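Local atomic coordinates of putative alpha-N-acetylgalactosaminidase (Bacillus halodurans C-125, PDB entry 3CC1), a protein that probably hydrolyses terminal alpha-linked N-acetylgalactosamine from glycoconjugates, as a putative glycosidase of the alpha-galactosidase type with a TIM barrel and a C-terminal beta-sandwich domain. Residues A35-N40 / R322-W327; L80-N85 / A94-L99; I114-P119 / T142-P147; L249-F254 / E353-A358; I310-L315 / V345-V350. All coordinates share one frame; numbering follows the deposited sequence.

Contact 1 (A35-N40 / R322-W327); sequences AEYMAN and RDNDEW
Y37 and N324 meet through one polar pair: N324 ND2 donates to Y37 OH at 3.2 Å with an N-H...O angle of 146°. The hydroxyl is tilted out of the amide plane; the ring and amide planes stand 88° apart, and ND2 comes in obliquely, neither over the ring face nor at its edge. Y37 reaches this point from helix 28-41 because its CG is anti to the backbone N (chi1 -177°), which projects the ring from the helix towards 322-327. The closer packing lies along the ring, where R322 N sits over one face and Y37 CD2 is 3.9 Å from R322 CA; L321 and L329 also touch the tyrosine. The looser, solvent side belongs to R322. Its CB bond points away from the helix, its CG comes only to 4.4 Å from Y37 CB, and its guanidinium is held by salt bridges to E320 and E29. Without the phenol, an alanine here would probably leave N324 ND2 lacking its acceptor across the contact and open a gap beside the R322 backbone. This surface contact joins helix 28-41, which in sequence lies between TIM-barrel strands 14-17 and 49-52, to the loop leading into helix 326-332. With a single, moderately bent hydrogen bond and one ring laid against backbone, the chemistry implies a link made mainly by van der Waals packing and directed by one neutral polar pair.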
# COMPACT_ATOMS: atom_id res chain seq x y z
N ALA A 35 -13.59 -35.05 20.79
CA ALA A 35 -13.66 -36.18 19.85
C ALA A 35 -15.06 -36.80 19.91
O ALA A 35 -15.66 -37.12 18.88
CB ALA A 35 -12.59 -37.19 20.16
N GLU A 36 -15.56 -36.96 21.13
CA GLU A 36 -16.90 -37.53 21.33
C GLU A 36 -17.97 -36.62 20.76
O GLU A 36 -18.90 -37.07 20.12
CB GLU A 36 -17.18 -37.84 22.80
CG GLU A 36 -16.41 -39.07 23.27
CD GLU A 36 -16.33 -39.21 24.80
OE1 GLU A 36 -16.94 -38.37 25.52
OE2 GLU A 36 -15.64 -40.14 25.29
N TYR A 37 -17.81 -35.32 20.96
CA TYR A 37 -18.77 -34.39 20.40
C TYR A 37 -18.75 -34.49 18.90
O TYR A 37 -19.78 -34.60 18.26
CB TYR A 37 -18.49 -32.97 20.84
CG TYR A 37 -19.50 -31.95 20.37
CD1 TYR A 37 -19.43 -31.41 19.09
CD2 TYR A 37 -20.47 -31.47 21.22
CE1 TYR A 37 -20.33 -30.48 18.67
CE2 TYR A 37 -21.41 -30.54 20.79
CZ TYR A 37 -21.32 -30.04 19.54
OH TYR A 37 -22.19 -29.08 19.14
N MSE A 38 -17.56 -34.49 18.33
CA MSE A 38 -17.44 -34.53 16.89
C MSE A 38 -18.08 -35.80 16.33
O MSE A 38 -18.74 -35.79 15.30
CB MSE A 38 -15.99 -34.49 16.47
CG MSE A 38 -15.81 -34.50 14.96
SE MSE A 38 -13.93 -34.32 14.44
CE MSE A 38 -13.71 -32.55 15.03
N ALA A 39 -17.90 -36.89 17.05
CA ALA A 39 -18.39 -38.18 16.61
C ALA A 39 -19.91 -38.13 16.63
O ALA A 39 -20.58 -38.69 15.77
CB ALA A 39 -17.90 -39.29 17.57
N ASN A 40 -20.45 -37.46 17.63
CA ASN A 40 -21.90 -37.47 17.84
C ASN A 40 -22.64 -36.48 16.95
O ASN A 40 -23.77 -36.72 16.59
CB ASN A 40 -22.22 -37.18 19.30
CG ASN A 40 -21.92 -38.37 20.22
OD1 ASN A 40 -22.10 -39.53 19.82
ND2 ASN A 40 -21.52 -38.10 21.46
N ARG A 322 -17.83 -28.78 23.08
CA ARG A 322 -18.85 -29.22 24.01
C ARG A 322 -19.67 -28.05 24.51
O ARG A 322 -20.79 -28.23 24.97
CB ARG A 322 -18.28 -30.00 25.21
CG ARG A 322 -17.95 -31.44 24.89
CD ARG A 322 -17.08 -32.06 25.94
NE ARG A 322 -15.79 -31.38 26.07
CZ ARG A 322 -14.94 -31.59 27.07
NH1 ARG A 322 -15.19 -32.51 27.97
NH2 ARG A 322 -13.79 -30.94 27.14
N ASP A 323 -19.12 -26.85 24.36
CA ASP A 323 -19.82 -25.65 24.82
C ASP A 323 -20.57 -24.92 23.70
O ASP A 323 -21.02 -23.80 23.88
CB ASP A 323 -18.84 -24.69 25.48
CG ASP A 323 -18.31 -25.22 26.77
OD1 ASP A 323 -19.00 -26.06 27.37
OD2 ASP A 323 -17.21 -24.81 27.19
N ASN A 324 -20.66 -25.55 22.53
CA ASN A 324 -21.33 -24.92 21.38
C ASN A 324 -22.77 -24.53 21.71
O ASN A 324 -23.45 -25.19 22.50
CB ASN A 324 -21.40 -25.87 20.19
CG ASN A 324 -20.14 -25.89 19.36
OD1 ASN A 324 -19.22 -25.10 19.57
ND2 ASN A 324 -20.12 -26.79 18.36
N ASP A 325 -23.25 -23.46 21.10
CA ASP A 325 -24.69 -23.17 21.09
C ASP A 325 -25.26 -23.59 19.77
O ASP A 325 -24.55 -24.09 18.90
CB ASP A 325 -25.00 -21.70 21.36
CG ASP A 325 -24.24 -20.74 20.43
OD1 ASP A 325 -23.50 -21.17 19.51
OD2 ASP A 325 -24.41 -19.52 20.64
N GLU A 326 -26.56 -23.37 19.59
CA GLU A 326 -27.23 -23.81 18.38
C GLU A 326 -26.66 -23.04 17.18
O GLU A 326 -26.37 -23.62 16.12
CB GLU A 326 -28.76 -23.65 18.52
CG GLU A 326 -29.54 -23.85 17.24
N TRP A 327 -26.44 -21.75 17.37
CA TRP A 327 -25.84 -20.95 16.29
C TRP A 327 -24.51 -21.55 15.82
O TRP A 327 -24.28 -21.74 14.63
CB TRP A 327 -25.62 -19.48 16.72
CG TRP A 327 -24.69 -18.74 15.80
CD1 TRP A 327 -23.34 -18.58 15.97
CD2 TRP A 327 -25.01 -18.11 14.56
NE1 TRP A 327 -22.82 -17.89 14.93
CE2 TRP A 327 -23.81 -17.58 14.05
CE3 TRP A 327 -26.19 -17.94 13.83
CZ2 TRP A 327 -23.75 -16.89 12.84
CZ3 TRP A 327 -26.13 -17.26 12.63
CH2 TRP A 327 -24.91 -16.74 12.15

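Contact 2 (L80-N85 / A94-L99); sequences LLPATN and AGFKPL
The backbones come nearest where P82 and G95 place their CA atoms 6.2 Å apart, G95 being the second residue of a type II' turn from A94 to K97 closed by K97 N to A94 O at 3.2 Å. Across this approach P82 points CG at the face of the F96 ring in a CH-pi contact: CG stands 3.7 Å from the ring centroid and 2° off the ring normal, almost exactly above the centre. P82 CB leans to one side, 3.9 Å from F96 CE1. The positive phi of G95 favours glycine at this corner, and P82 CG also rests 4.0 Å from G95 C. The turn leads directly into helix 97-105, which precedes strand 109-115 of the parallel sheet in the TIM-barrel domain. With CG anti to the carbonyl carbon (chi1 -84°), F96 brings the end of its ring to P82, and the same ring belongs to a buried aromatic cluster, with F87, F110 and W176 meeting it edge-to-face and W56 inclined at about 60°.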
# COMPACT_ATOMS: atom_id res chain seq x y z
N LEU A 80 10.62 -36.61 21.31
CA LEU A 80 9.71 -36.04 22.26
C LEU A 80 8.47 -36.95 22.46
O LEU A 80 8.01 -37.62 21.54
CB LEU A 80 9.32 -34.61 21.85
CG LEU A 80 10.42 -33.55 21.81
CD1 LEU A 80 9.93 -32.30 21.05
CD2 LEU A 80 10.83 -33.24 23.25
N LEU A 81 8.01 -36.98 23.70
CA LEU A 81 6.93 -37.86 24.19
C LEU A 81 5.86 -37.05 24.90
O LEU A 81 6.11 -35.94 25.36
CB LEU A 81 7.51 -38.90 25.18
CG LEU A 81 8.70 -39.78 24.77
CD1 LEU A 81 9.14 -40.68 25.97
CD2 LEU A 81 8.36 -40.60 23.54
N PRO A 82 4.62 -37.59 24.96
CA PRO A 82 3.54 -36.92 25.68
C PRO A 82 3.77 -36.64 27.18
O PRO A 82 4.24 -37.47 27.92
CB PRO A 82 2.32 -37.86 25.45
CG PRO A 82 2.71 -38.72 24.32
CD PRO A 82 4.19 -38.87 24.36
N ALA A 83 3.43 -35.43 27.61
CA ALA A 83 3.45 -35.06 29.02
C ALA A 83 2.44 -35.94 29.75
O ALA A 83 1.24 -35.84 29.51
CB ALA A 83 3.14 -33.56 29.20
N THR A 84 2.93 -36.82 30.61
CA THR A 84 2.08 -37.81 31.27
C THR A 84 1.13 -37.26 32.33
O THR A 84 0.18 -37.90 32.67
CB THR A 84 2.91 -38.97 31.85
OG1 THR A 84 3.95 -38.42 32.68
CG2 THR A 84 3.50 -39.83 30.71
N ASN A 85 1.33 -36.04 32.81
CA ASN A 85 0.34 -35.38 33.68
C ASN A 85 -0.92 -35.04 32.88
O ASN A 85 -2.06 -35.21 33.34
CB ASN A 85 0.93 -34.13 34.34
CG ASN A 85 1.45 -33.10 33.33
OD1 ASN A 85 2.09 -33.44 32.36
ND2 ASN A 85 1.17 -31.83 33.58
N ALA A 94 3.34 -46.22 26.41
CA ALA A 94 2.17 -46.29 25.51
C ALA A 94 2.14 -45.13 24.49
O ALA A 94 1.66 -45.27 23.34
CB ALA A 94 0.88 -46.35 26.35
N GLY A 95 2.69 -43.99 24.88
CA GLY A 95 2.68 -42.81 24.02
C GLY A 95 1.25 -42.43 23.68
O GLY A 95 0.34 -42.59 24.50
N PHE A 96 1.04 -41.98 22.47
CA PHE A 96 -0.28 -41.55 22.02
C PHE A 96 -1.12 -42.73 21.48
O PHE A 96 -2.21 -42.54 21.00
CB PHE A 96 -0.18 -40.46 20.94
CG PHE A 96 -0.03 -39.05 21.48
CD1 PHE A 96 -0.78 -38.61 22.54
CD2 PHE A 96 0.85 -38.16 20.87
CE1 PHE A 96 -0.66 -37.30 22.99
CE2 PHE A 96 0.98 -36.85 21.33
CZ PHE A 96 0.22 -36.43 22.39
N LYS A 97 -0.63 -43.96 21.57
CA LYS A 97 -1.36 -45.10 20.98
C LYS A 97 -2.76 -45.27 21.60
O LYS A 97 -3.72 -45.43 20.89
CB LYS A 97 -0.55 -46.39 21.01
CG LYS A 97 -1.20 -47.62 20.29
CD LYS A 97 -1.55 -47.30 18.86
CE LYS A 97 -1.95 -48.54 18.01
NZ LYS A 97 -2.31 -48.05 16.58
N PRO A 98 -2.90 -45.19 22.93
CA PRO A 98 -4.23 -45.36 23.49
C PRO A 98 -5.22 -44.25 23.07
O PRO A 98 -6.39 -44.50 22.84
CB PRO A 98 -3.99 -45.34 25.00
CG PRO A 98 -2.58 -45.81 25.15
CD PRO A 98 -1.86 -45.25 23.96
N LEU A 99 -4.73 -43.04 22.97
CA LEU A 99 -5.55 -41.90 22.62
C LEU A 99 -6.00 -42.00 21.17
O LEU A 99 -7.15 -41.82 20.89
CB LEU A 99 -4.79 -40.57 22.89
CG LEU A 99 -5.53 -39.26 22.62
CD1 LEU A 99 -6.90 -39.21 23.31
CD2 LEU A 99 -4.65 -38.11 23.04

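Contact 3 (I114-P119 / T142-P147); sequences IMRGIP and TNSICP
R116 grips the hydroxyl of S144 end-on with two nitrogens: NH1 donates at 2.9 Å to S144 OG and NH2 at 3.2 Å to that same S144 OG. The N-H...O angles are 149° and 137°, and OG lies close to the guanidinium plane, so both bonds approach the edge of the group. In that plane too is I145 O, a longer neighbour 3.9 Å from R116 NH2. Beside this polar pair, the methyl of selenomethionine M115 (CE) touches C146 SG at 3.8 Å, brought round by bends at chi2 and chi3. R116 starts with CG anti to the backbone N (chi1 177°) and bends at chi3, which carries its head across to the serine.

In the next shell, E198 and D185 form salt bridges to NH1 and NH2. These two salt bridges would help fix the rotation of the guanidinium, with S144 as a neutral partner beside them. I239 of the second subunit packs on I145. The contact follows the C-terminal end of barrel strand 109-115, the end at which TIM-barrel enzymes carry their active sites. Helix 162-175 supplies Y166 against R116, and strand 152-155 packs M152 on M115.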
# COMPACT_ATOMS: atom_id res chain seq x y z
N ILE A 114 4.09 -30.82 15.36
CA ILE A 114 5.43 -30.90 15.84
C ILE A 114 6.18 -29.63 15.41
O ILE A 114 5.78 -28.95 14.47
CB ILE A 114 6.12 -32.18 15.32
CG1 ILE A 114 6.40 -32.09 13.82
CG2 ILE A 114 5.25 -33.42 15.67
CD1 ILE A 114 7.15 -33.28 13.24
N MSE A 115 7.28 -29.32 16.13
CA MSE A 115 8.23 -28.30 15.76
C MSE A 115 9.35 -28.91 14.92
O MSE A 115 9.80 -30.05 15.16
CB MSE A 115 8.85 -27.69 17.02
CG MSE A 115 7.84 -27.06 17.94
SE MSE A 115 7.15 -25.37 17.27
CE MSE A 115 8.84 -24.40 17.04
N ARG A 116 9.72 -28.19 13.89
CA ARG A 116 10.87 -28.54 13.10
C ARG A 116 12.08 -28.74 13.98
O ARG A 116 12.33 -27.94 14.89
CB ARG A 116 11.17 -27.40 12.14
CG ARG A 116 12.41 -27.59 11.29
CD ARG A 116 12.77 -26.30 10.54
NE ARG A 116 13.13 -25.20 11.42
CZ ARG A 116 14.39 -24.88 11.75
NH1 ARG A 116 15.40 -25.58 11.30
NH2 ARG A 116 14.63 -23.87 12.56
N GLY A 117 12.87 -29.76 13.64
CA GLY A 117 14.19 -29.97 14.22
C GLY A 117 14.30 -31.09 15.24
O GLY A 117 13.56 -32.09 15.22
N ILE A 118 15.24 -30.90 16.15
CA ILE A 118 15.58 -31.88 17.14
C ILE A 118 15.69 -31.14 18.48
O ILE A 118 16.15 -30.03 18.53
CB ILE A 118 16.94 -32.56 16.78
CG1 ILE A 118 17.27 -33.69 17.75
CG2 ILE A 118 18.09 -31.52 16.74
CD1 ILE A 118 18.44 -34.59 17.30
N PRO A 119 15.25 -31.76 19.58
CA PRO A 119 15.19 -30.93 20.77
C PRO A 119 16.55 -30.48 21.24
O PRO A 119 17.51 -31.20 21.14
CB PRO A 119 14.57 -31.89 21.81
CG PRO A 119 13.74 -32.83 20.99
CD PRO A 119 14.57 -33.07 19.77
N THR A 142 23.06 -25.93 15.36
CA THR A 142 22.71 -25.14 16.53
C THR A 142 22.55 -23.64 16.24
O THR A 142 22.03 -22.89 17.05
CB THR A 142 23.69 -25.39 17.70
OG1 THR A 142 24.99 -25.06 17.26
CG2 THR A 142 23.64 -26.84 18.15
N ASN A 143 22.96 -23.22 15.05
CA ASN A 143 22.76 -21.84 14.63
C ASN A 143 21.41 -21.66 13.95
O ASN A 143 21.06 -20.56 13.53
CB ASN A 143 23.89 -21.36 13.70
CG ASN A 143 23.84 -22.00 12.32
OD1 ASN A 143 23.08 -22.94 12.06
ND2 ASN A 143 24.68 -21.49 11.42
N SER A 144 20.67 -22.76 13.83
CA SER A 144 19.30 -22.74 13.29
C SER A 144 18.32 -22.84 14.47
O SER A 144 18.15 -23.89 15.07
CB SER A 144 19.07 -23.90 12.33
OG SER A 144 17.75 -23.88 11.83
N ILE A 145 17.74 -21.73 14.86
CA ILE A 145 16.82 -21.74 15.96
C ILE A 145 15.48 -21.15 15.52
O ILE A 145 15.38 -20.59 14.45
CB ILE A 145 17.35 -20.95 17.15
CG1 ILE A 145 17.54 -19.53 16.75
CG2 ILE A 145 18.71 -21.48 17.65
CD1 ILE A 145 17.14 -18.65 17.78
N CYS A 146 14.48 -21.28 16.36
CA CYS A 146 13.18 -20.74 16.09
C CYS A 146 13.05 -19.52 16.97
O CYS A 146 13.29 -19.62 18.17
CB CYS A 146 12.08 -21.74 16.43
SG CYS A 146 10.43 -21.00 16.34
N PRO A 147 12.73 -18.34 16.39
CA PRO A 147 12.75 -17.16 17.23
C PRO A 147 11.60 -17.06 18.20
O PRO A 147 11.70 -16.26 19.09
CB PRO A 147 12.68 -16.01 16.22
CG PRO A 147 12.18 -16.57 15.02
CD PRO A 147 12.61 -17.98 14.97

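Contact 4 (L249-F254 / E353-A358); sequences LLYQMF and EEDKVA. With SO4 (sulfate ion), chain F.
Helix 247-262 of the TIM-barrel domain here meets the type I' turn E353 to K356, a beta-hairpin turn joining strands 345-353 and 356-362 of the C-terminal beta-sandwich domain. Y251 OH donates to D355 OD1 at 2.6 Å, using the syn lone pair of that oxygen. The carboxylate comes to the edge of the phenol ring, near its plane, with its own plane turned 84° from the ring. With CG anti to the backbone N (chi1 178°), the phenol reaches far enough for its hydroxyl to meet the turn. One helical turn on, F254 CD2 and V357 CG1 meet loosely at 4.5 Å, while F373 packs edge-to-face on F254. On the turn, E354 N donates to sulfate O3 at 3.0 Å and weakly to O2; the sulfate, probably from the crystallisation liquor, is also hydrogen-bonded by F230 N of the third subunit. A phenylalanine in place of Y251 would probably leave D355 OD1 without its bond to the helix, although R352 would still pair with it. D355 OD2 accepts from H376. The chemistry therefore implies an interdomain link centred on a carboxylate whose negative charge is probably stabilised by the R352 salt bridge as well as the phenol bond.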
# COMPACT_ATOMS: atom_id res chain seq x y z
N LEU A 249 -7.45 -8.90 11.64
CA LEU A 249 -6.84 -10.09 11.01
C LEU A 249 -7.72 -10.67 9.89
O LEU A 249 -7.22 -11.15 8.86
CB LEU A 249 -6.54 -11.14 12.07
CG LEU A 249 -5.61 -10.66 13.21
CD1 LEU A 249 -5.62 -11.71 14.31
CD2 LEU A 249 -4.23 -10.46 12.63
N LEU A 250 -9.03 -10.70 10.12
CA LEU A 250 -9.93 -11.22 9.06
C LEU A 250 -9.88 -10.31 7.83
O LEU A 250 -9.71 -10.77 6.69
CB LEU A 250 -11.36 -11.37 9.62
CG LEU A 250 -12.43 -11.96 8.71
CD1 LEU A 250 -11.98 -13.22 7.93
CD2 LEU A 250 -13.74 -12.22 9.55
N TYR A 251 -9.98 -9.02 8.07
CA TYR A 251 -9.86 -8.04 7.00
C TYR A 251 -8.59 -8.29 6.20
O TYR A 251 -8.62 -8.33 4.98
CB TYR A 251 -9.81 -6.62 7.53
CG TYR A 251 -9.65 -5.58 6.46
CD1 TYR A 251 -10.75 -5.06 5.82
CD2 TYR A 251 -8.41 -5.11 6.10
CE1 TYR A 251 -10.63 -4.11 4.84
CE2 TYR A 251 -8.26 -4.14 5.14
CZ TYR A 251 -9.38 -3.64 4.49
OH TYR A 251 -9.31 -2.67 3.50
N GLN A 252 -7.46 -8.42 6.88
CA GLN A 252 -6.18 -8.58 6.17
C GLN A 252 -6.08 -9.88 5.41
O GLN A 252 -5.41 -9.94 4.37
CB GLN A 252 -4.99 -8.45 7.10
CG GLN A 252 -4.83 -7.08 7.75
CD GLN A 252 -3.72 -7.10 8.77
OE1 GLN A 252 -2.55 -7.06 8.41
NE2 GLN A 252 -4.07 -7.18 10.04
N MSE A 253 -6.77 -10.91 5.90
CA MSE A 253 -6.75 -12.24 5.24
C MSE A 253 -7.24 -12.14 3.81
O MSE A 253 -6.76 -12.87 2.95
CB MSE A 253 -7.51 -13.30 6.06
CG MSE A 253 -7.10 -14.77 5.73
SE MSE A 253 -5.21 -15.11 6.02
CE MSE A 253 -5.10 -14.46 7.76
N PHE A 254 -8.18 -11.24 3.54
CA PHE A 254 -8.74 -11.09 2.19
C PHE A 254 -7.66 -10.71 1.21
O PHE A 254 -7.52 -11.36 0.17
CB PHE A 254 -9.97 -10.15 2.14
CG PHE A 254 -11.22 -10.80 2.64
CD1 PHE A 254 -11.49 -10.86 4.01
CD2 PHE A 254 -12.11 -11.41 1.77
CE1 PHE A 254 -12.62 -11.50 4.47
CE2 PHE A 254 -13.23 -12.03 2.20
CZ PHE A 254 -13.52 -12.08 3.56
N GLU A 353 -12.83 -3.90 -5.31
CA GLU A 353 -12.96 -2.50 -5.58
C GLU A 353 -13.45 -1.81 -4.33
O GLU A 353 -14.55 -2.06 -3.85
CB GLU A 353 -13.90 -2.32 -6.78
CG GLU A 353 -13.67 -1.08 -7.54
CD GLU A 353 -14.52 -0.96 -8.78
OE1 GLU A 353 -14.11 -1.50 -9.84
OE2 GLU A 353 -15.58 -0.27 -8.71
N GLU A 354 -12.60 -0.98 -3.77
CA GLU A 354 -12.97 -0.16 -2.59
C GLU A 354 -13.71 -0.97 -1.53
O GLU A 354 -14.87 -0.65 -1.14
CB GLU A 354 -13.84 1.03 -3.04
CG GLU A 354 -13.43 1.62 -4.44
CD GLU A 354 -14.24 2.84 -4.90
OE1 GLU A 354 -14.05 3.93 -4.32
OE2 GLU A 354 -15.04 2.70 -5.85
N ASP A 355 -13.01 -2.01 -1.05
CA ASP A 355 -13.45 -2.91 0.02
C ASP A 355 -14.66 -3.78 -0.33
O ASP A 355 -15.22 -4.44 0.53
CB ASP A 355 -13.68 -2.17 1.34
CG ASP A 355 -12.39 -1.92 2.15
OD1 ASP A 355 -11.30 -2.48 1.87
OD2 ASP A 355 -12.49 -1.13 3.10
N LYS A 356 -15.05 -3.78 -1.58
CA LYS A 356 -16.07 -4.70 -2.07
C LYS A 356 -15.30 -5.84 -2.79
O LYS A 356 -14.51 -5.57 -3.68
CB LYS A 356 -17.03 -3.99 -3.03
CG LYS A 356 -17.73 -2.78 -2.40
CD LYS A 356 -18.59 -2.07 -3.37
CE LYS A 356 -17.81 -1.06 -4.18
NZ LYS A 356 -18.77 -0.47 -5.17
N VAL A 357 -15.53 -7.08 -2.38
CA VAL A 357 -14.78 -8.20 -2.88
C VAL A 357 -15.72 -9.31 -3.36
O VAL A 357 -16.76 -9.56 -2.76
CB VAL A 357 -13.83 -8.80 -1.77
CG1 VAL A 357 -13.01 -9.95 -2.34
CG2 VAL A 357 -12.95 -7.69 -1.17
N ALA A 358 -15.33 -9.97 -4.44
CA ALA A 358 -16.08 -11.13 -5.01
C ALA A 358 -15.12 -12.28 -5.29
O ALA A 358 -13.96 -12.04 -5.66
CB ALA A 358 -16.84 -10.69 -6.29
S SO4 F . -9.15 -0.11 -4.86
O1 SO4 F . -8.19 -0.54 -5.88
O2 SO4 F . -9.30 -1.10 -3.80
O3 SO4 F . -10.44 0.07 -5.55
O4 SO4 F . -8.70 1.14 -4.23

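Contact 5 (I310-L315 / V345-V350); sequences ICHSPL and VLNRFV. Unlike the reference sequence in segment 310-315: H312 (reference Arg).
N347 sets its amide across the imidazole of H312: the side chains cross at about a right angle and their planes are 57° apart. N347 ND2 lies 3.2 Å above the ring plane, offset toward the rim, while N347 OD1 comes 2.7 Å from H312 NE2. That second pair is only a weak hydrogen bond, since the N-H...O angle is 117°. A straighter bond runs from N347 ND2 to I310 O, 2.8 Å long at 154°, with the donor above the carbonyl plane. The asparagine CG is anti to the carbonyl carbon, placing the amide beside both partners. H312, which differs from the reference arginine, ends helix 298-310 in a Schellman motif with positive phi, and I310 belongs to the last turn before it. The contact thus joins the C-terminal end of a barrel helix to strand 345-353, which turns a corner at L346 as the chain enters the sandwich domain. Further bonds hold both groups: H312 ND1 with N341 O, and N347 ND2 with S344 OG. The chemistry implies that N347 satisfies a buried helix-end carbonyl mainly through ND2, whereas H312 ND1 gives its stronger bond to N341 O and NE2 keeps weak bonds, to N347 OD1 and to S344 O.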
# COMPACT_ATOMS: atom_id res chain seq x y z
N ILE A 310 -14.69 -20.90 0.04
CA ILE A 310 -14.54 -20.65 -1.39
C ILE A 310 -13.09 -20.80 -1.83
O ILE A 310 -12.83 -21.07 -2.99
CB ILE A 310 -15.08 -19.24 -1.77
CG1 ILE A 310 -15.45 -19.19 -3.27
CG2 ILE A 310 -14.06 -18.15 -1.42
CD1 ILE A 310 -16.87 -19.50 -3.55
N CYS A 311 -12.13 -20.70 -0.91
CA CYS A 311 -10.73 -20.90 -1.32
C CYS A 311 -10.12 -22.28 -0.96
O CYS A 311 -8.94 -22.54 -1.24
CB CYS A 311 -9.86 -19.72 -0.88
SG CYS A 311 -9.34 -19.80 0.78
N HIS A 312 -10.94 -23.18 -0.42
CA HIS A 312 -10.50 -24.54 -0.05
C HIS A 312 -9.50 -24.55 1.12
O HIS A 312 -8.59 -25.36 1.16
CB HIS A 312 -9.85 -25.26 -1.24
CG HIS A 312 -10.80 -25.66 -2.33
ND1 HIS A 312 -11.96 -26.36 -2.08
CD2 HIS A 312 -10.73 -25.51 -3.67
CE1 HIS A 312 -12.58 -26.60 -3.22
NE2 HIS A 312 -11.84 -26.12 -4.21
N SER A 313 -9.68 -23.67 2.10
CA SER A 313 -8.86 -23.72 3.28
C SER A 313 -9.25 -24.97 4.12
O SER A 313 -10.45 -25.32 4.21
CB SER A 313 -9.06 -22.45 4.12
OG SER A 313 -8.19 -22.41 5.27
N PRO A 314 -8.26 -25.62 4.75
CA PRO A 314 -8.66 -26.52 5.83
C PRO A 314 -9.58 -25.83 6.79
O PRO A 314 -9.48 -24.63 6.99
CB PRO A 314 -7.35 -26.89 6.53
CG PRO A 314 -6.28 -26.55 5.59
CD PRO A 314 -6.79 -25.52 4.62
N LEU A 315 -10.49 -26.60 7.36
CA LEU A 315 -11.46 -26.12 8.33
C LEU A 315 -11.14 -26.78 9.66
O LEU A 315 -11.54 -27.91 9.90
CB LEU A 315 -12.90 -26.49 7.90
CG LEU A 315 -13.38 -25.89 6.56
CD1 LEU A 315 -14.89 -26.27 6.24
CD2 LEU A 315 -13.15 -24.37 6.48
N VAL A 345 -14.70 -26.56 -7.67
CA VAL A 345 -13.52 -26.39 -8.51
C VAL A 345 -13.48 -24.99 -9.14
O VAL A 345 -14.42 -24.23 -9.01
CB VAL A 345 -13.47 -27.48 -9.61
CG1 VAL A 345 -13.32 -28.86 -8.98
CG2 VAL A 345 -14.75 -27.38 -10.55
N LEU A 346 -12.38 -24.66 -9.78
CA LEU A 346 -12.25 -23.37 -10.48
C LEU A 346 -12.31 -22.17 -9.51
O LEU A 346 -12.63 -21.05 -9.87
CB LEU A 346 -13.33 -23.27 -11.55
CG LEU A 346 -13.17 -24.24 -12.73
CD1 LEU A 346 -14.38 -24.09 -13.66
CD2 LEU A 346 -11.84 -24.09 -13.48
N ASN A 347 -11.98 -22.46 -8.28
CA ASN A 347 -11.98 -21.47 -7.18
C ASN A 347 -11.10 -20.29 -7.49
O ASN A 347 -9.92 -20.45 -7.79
CB ASN A 347 -11.55 -22.13 -5.88
CG ASN A 347 -12.36 -23.36 -5.59
OD1 ASN A 347 -12.19 -24.37 -6.26
ND2 ASN A 347 -13.31 -23.25 -4.65
N ARG A 348 -11.69 -19.10 -7.48
CA ARG A 348 -11.03 -17.94 -8.06
C ARG A 348 -11.51 -16.61 -7.51
O ARG A 348 -12.68 -16.41 -7.16
CB ARG A 348 -11.17 -17.94 -9.58
CG ARG A 348 -12.60 -17.75 -10.10
CD ARG A 348 -12.67 -18.20 -11.55
NE ARG A 348 -14.00 -18.10 -12.14
CZ ARG A 348 -14.96 -18.97 -11.95
NH1 ARG A 348 -14.81 -20.00 -11.14
NH2 ARG A 348 -16.12 -18.79 -12.55
N PHE A 349 -10.55 -15.70 -7.43
CA PHE A 349 -10.77 -14.31 -7.05
C PHE A 349 -11.41 -13.58 -8.26
O PHE A 349 -10.92 -13.71 -9.36
CB PHE A 349 -9.43 -13.70 -6.64
CG PHE A 349 -9.45 -12.20 -6.44
CD1 PHE A 349 -10.20 -11.63 -5.46
CD2 PHE A 349 -8.71 -11.39 -7.24
CE1 PHE A 349 -10.22 -10.27 -5.29
CE2 PHE A 349 -8.73 -10.02 -7.06
CZ PHE A 349 -9.51 -9.47 -6.09
N VAL A 350 -12.52 -12.85 -8.06
CA VAL A 350 -13.23 -12.19 -9.18
C VAL A 350 -12.93 -10.68 -9.25
O VAL A 350 -12.54 -10.15 -10.29
CB VAL A 350 -14.76 -12.49 -9.15
CG1 VAL A 350 -15.51 -11.67 -10.18
CG2 VAL A 350 -15.00 -13.99 -9.32

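Overall arrangement
Contacts 4 and 5, centres 15 Å apart, both join barrel-domain helices to neighbouring sandwich strands and touch the fourth subunit; A358 O and V350 N lie 2.9 Å apart in a probable hydrogen bond. Strands 368-374, 395-399 and 424-431 of the same sheet supply residues to the hexaoxaicosanediol pocket. Contacts 2 and 3 touch, L80 CG being 3.5 Å from P119 CG; contact 2 leads through helix 97-105 into strand 109-115, whose end contact 3 follows. Contact 1 stands about 7 Å from contacts 2 and 5 at the nearest atoms. Contact 3, at the strand end where a barrel active site is expected, lies about 33 Å from contact 5, centre to centre; the sulfate is at contact 4.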